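Local coordinates for Alpha/beta hydrolase fold protein (Ochrobactrum, PDB 4G9E) that probably hydrolyses the lactone ring of N-acyl homoserine lactones, as an AHL-lactonase of the alpha/beta-hydrolase fold, and here holds N-butanoyl-L-homoserine, at residues L27-G32 / W52-P57. Residues are numbered along the deposited sequence; the frame is centred on the assembly and turned at random.
Sequences LLMIHG and WRVIAP
L28 and P57 interlock on one face of two neighbouring parallel strands, 24-30 and 52-57, in the central sheet of the alpha/beta-hydrolase fold. With CG anti to its backbone N (chi1 170°), L28 brings CD1 into the notch between I55 and P57, 3.6 Å from P57 CD; the leucine and the proline ring cross at about a right angle. Helix 77-91 covers this face, M88 touching both L28 and I55 while M84 meets P57. On the face of L27, M29 and V54, the bump is V54 CG1, set obliquely against the thioether stem of M29 with SD 3.6 Å away and CG next nearest; L27 CD2 packs more loosely against V54 CG2. L262 and I266 of helix 255-270 close over L27. Three backbone hydrogen bonds join the strands: L27 N to R53 O, I55 N to L27 O and M29 N to I55 O, the last nearly straight at 175°. Beyond M29 the strands diverge, and P57 CD fills the place of a further backbone donor, 3.5 Å from M29 O. A water spans the gap, donating to M29 O and P57 O and weakly accepting from H31 N. G32, just past the strand end, touches the bound N-butanoyl-L-homoserine. H31 turns its ring edge to P57 O, CD2 3.4 Å away; NE2 accepts a hydrogen bond from L59 N, and ND1 donates in the ring plane to a lone pair of G32 O at 2.8 Å.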
ATOM      1  N   LEU A  27       6.337  10.723   4.641  1.00  8.02           N
ATOM      2  CA  LEU A  27       5.308   9.702   4.498  1.00  7.34           C
ATOM      3  C   LEU A  27       5.635   8.883   3.259  1.00  7.51           C
ATOM      4  O   LEU A  27       5.666   9.424   2.156  1.00  9.04           O
ATOM      5  CB  LEU A  27       3.935  10.355   4.303  1.00  8.13           C
ATOM      6  CG  LEU A  27       2.807   9.371   3.983  1.00  8.24           C
ATOM      7  CD1 LEU A  27       2.384   8.585   5.212  1.00  8.76           C
ATOM      8  CD2 LEU A  27       1.614  10.081   3.361  1.00  8.81           C
ATOM      9  N   LEU A  28       5.893   7.593   3.447  1.00  7.41           N
ATOM     10  CA  LEU A  28       6.042   6.671   2.332  1.00  7.69           C
ATOM     11  C   LEU A  28       4.666   6.107   2.007  1.00  6.71           C
ATOM     12  O   LEU A  28       4.017   5.535   2.878  1.00  8.02           O
ATOM     13  CB  LEU A  28       6.980   5.537   2.732  1.00  7.92           C
ATOM     14  CG  LEU A  28       7.044   4.361   1.761  1.00  7.81           C
ATOM     15  CD1 LEU A  28       7.585   4.790   0.410  1.00  8.87           C
ATOM     16  CD2 LEU A  28       7.921   3.242   2.348  1.00  8.85           C
ATOM     17  N   MET A  29       4.222   6.281   0.764  1.00  7.14           N
ATOM     18  CA  MET A  29       2.953   5.721   0.303  1.00  6.58           C
ATOM     19  C   MET A  29       3.257   4.587  -0.664  1.00  6.83           C
ATOM     20  O   MET A  29       3.977   4.797  -1.640  1.00  7.92           O
ATOM     21  CB  MET A  29       2.104   6.787  -0.404  1.00  6.97           C
ATOM     22  CG  MET A  29       1.754   7.966   0.482  1.00  7.53           C
ATOM     23  SD  MET A  29       0.634   9.155  -0.286  1.00  7.93           S
ATOM     24  CE  MET A  29      -0.921   8.301  -0.070  1.00  9.34           C
ATOM     25  N   ILE A  30       2.712   3.402  -0.386  1.00  6.54           N
ATOM     26  CA  ILE A  30       2.989   2.205  -1.176  1.00  6.48           C
ATOM     27  C   ILE A  30       1.712   1.763  -1.888  1.00  6.38           C
ATOM     28  O   ILE A  30       0.708   1.447  -1.249  1.00  6.90           O
ATOM     29  CB  ILE A  30       3.502   1.036  -0.304  1.00  6.81           C
ATOM     30  CG1 ILE A  30       4.636   1.480   0.632  1.00  7.79           C
ATOM     31  CG2 ILE A  30       3.966  -0.099  -1.192  1.00  7.47           C
ATOM     32  CD1 ILE A  30       5.086   0.395   1.583  1.00  8.64           C
ATOM     33  N   HIS A  31       1.768   1.750  -3.216  1.00  6.94           N
ATOM     34  CA  HIS A  31       0.609   1.437  -4.045  1.00  7.00           C
ATOM     35  C   HIS A  31       0.243  -0.047  -4.049  1.00  7.54           C
ATOM     36  O   HIS A  31       0.942  -0.898  -3.488  1.00  8.60           O
ATOM     37  CB  HIS A  31       0.841   1.934  -5.471  1.00  7.95           C
ATOM     38  CG  HIS A  31       1.906   1.179  -6.212  1.00  7.51           C
ATOM     39  ND1 HIS A  31       1.699  -0.075  -6.750  1.00  8.08           N
ATOM     40  CD2 HIS A  31       3.185   1.510  -6.513  1.00  7.90           C
ATOM     41  CE1 HIS A  31       2.810  -0.485  -7.340  1.00  8.48           C
ATOM     42  NE2 HIS A  31       3.726   0.458  -7.215  1.00  8.66           N
ATOM     43  N   GLY A  32      -0.877  -0.338  -4.703  1.00  8.46           N
ATOM     44  CA  GLY A  32      -1.431  -1.677  -4.741  1.00  9.95           C
ATOM     45  C   GLY A  32      -1.061  -2.498  -5.960  1.00  8.75           C
ATOM     46  O   GLY A  32      -0.268  -2.088  -6.809  1.00  8.71           O
ATOM     47  N   TRP A  52       3.780  17.685   4.202  1.00  9.30           N
ATOM     48  CA  TRP A  52       4.653  16.577   4.539  1.00  8.67           C
ATOM     49  C   TRP A  52       5.398  16.112   3.307  1.00  8.38           C
ATOM     50  O   TRP A  52       4.946  16.322   2.183  1.00  9.42           O
ATOM     51  CB  TRP A  52       3.819  15.451   5.156  1.00  9.31           C
ATOM     52  CG  TRP A  52       3.330  15.777   6.554  1.00  9.25           C
ATOM     53  CD1 TRP A  52       4.100  15.864   7.682  1.00  9.51           C
ATOM     54  CD2 TRP A  52       1.976  16.044   6.970  1.00  9.70           C
ATOM     55  NE1 TRP A  52       3.317  16.184   8.764  1.00  9.88           N
ATOM     56  CE2 TRP A  52       2.010  16.280   8.358  1.00  9.66           C
ATOM     57  CE3 TRP A  52       0.739  16.092   6.307  1.00 10.54           C
ATOM     58  CZ2 TRP A  52       0.862  16.551   9.095  1.00  9.73           C
ATOM     59  CZ3 TRP A  52      -0.400  16.374   7.044  1.00 10.77           C
ATOM     60  CH2 TRP A  52      -0.329  16.609   8.420  1.00 10.29           C
ATOM     61  N   ARG A  53       6.559  15.498   3.521  1.00  8.68           N
ATOM     62  CA  ARG A  53       7.344  14.972   2.413  1.00  8.70           C
ATOM     63  C   ARG A  53       6.766  13.625   1.990  1.00  8.58           C
ATOM     64  O   ARG A  53       7.078  12.588   2.571  1.00  9.21           O
ATOM     65  CB  ARG A  53       8.808  14.841   2.817  1.00  9.76           C
ATOM     66  CG  ARG A  53       9.710  14.335   1.713  1.00 10.83           C
ATOM     67  CD  ARG A  53      11.138  14.292   2.204  1.00 12.50           C
ATOM     68  NE  ARG A  53      12.080  13.886   1.170  1.00 13.98           N
ATOM     69  CZ  ARG A  53      13.398  13.896   1.342  1.00 15.09           C
ATOM     70  NH1 ARG A  53      13.900  14.280   2.505  1.00 15.44           N
ATOM     71  NH2 ARG A  53      14.208  13.519   0.363  1.00 16.23           N
ATOM     72  N   VAL A  54       5.897  13.656   0.987  1.00  8.67           N
ATOM     73  CA  VAL A  54       5.252  12.443   0.503  1.00  8.94           C
ATOM     74  C   VAL A  54       6.145  11.771  -0.535  1.00  8.66           C
ATOM     75  O   VAL A  54       6.595  12.415  -1.487  1.00  9.69           O
ATOM     76  CB  VAL A  54       3.877  12.755  -0.108  1.00  9.74           C
ATOM     77  CG1 VAL A  54       3.265  11.510  -0.739  1.00 10.36           C
ATOM     78  CG2 VAL A  54       2.949  13.332   0.955  1.00 11.22           C
ATOM     79  N   ILE A  55       6.409  10.483  -0.326  1.00  8.33           N
ATOM     80  CA  ILE A  55       7.281   9.688  -1.184  1.00  8.89           C
ATOM     81  C   ILE A  55       6.448   8.544  -1.733  1.00  7.82           C
ATOM     82  O   ILE A  55       5.934   7.737  -0.965  1.00  8.05           O
ATOM     83  CB  ILE A  55       8.458   9.132  -0.367  1.00  9.37           C
ATOM     84  CG1 ILE A  55       9.226  10.281   0.298  1.00 11.17           C
ATOM     85  CG2 ILE A  55       9.365   8.284  -1.244  1.00  9.72           C
ATOM     86  CD1 ILE A  55      10.144   9.861   1.414  1.00 13.32           C
ATOM     87  N   ALA A  56       6.301   8.491  -3.057  1.00  8.24           N
ATOM     88  CA  ALA A  56       5.421   7.516  -3.707  1.00  8.82           C
ATOM     89  C   ALA A  56       6.169   6.801  -4.821  1.00  9.08           C
ATOM     90  O   ALA A  56       6.156   7.250  -5.967  1.00 10.53           O
ATOM     91  CB  ALA A  56       4.171   8.199  -4.260  1.00  9.67           C
ATOM     92  N   PRO A  57       6.851   5.698  -4.481  1.00  8.58           N
ATOM     93  CA  PRO A  57       7.617   4.961  -5.491  1.00  9.66           C
ATOM     94  C   PRO A  57       6.742   4.025  -6.302  1.00  9.57           C
ATOM     95  O   PRO A  57       5.570   3.827  -6.007  1.00 10.97           O
ATOM     96  CB  PRO A  57       8.597   4.120  -4.663  1.00 10.97           C
ATOM     97  CG  PRO A  57       8.438   4.538  -3.249  1.00 12.66           C
ATOM     98  CD  PRO A  57       7.081   5.176  -3.126  1.00  9.40           C
TER
HETATM   99  O   HOH W   1       3.520   3.902  -4.185  1.00  8.94           O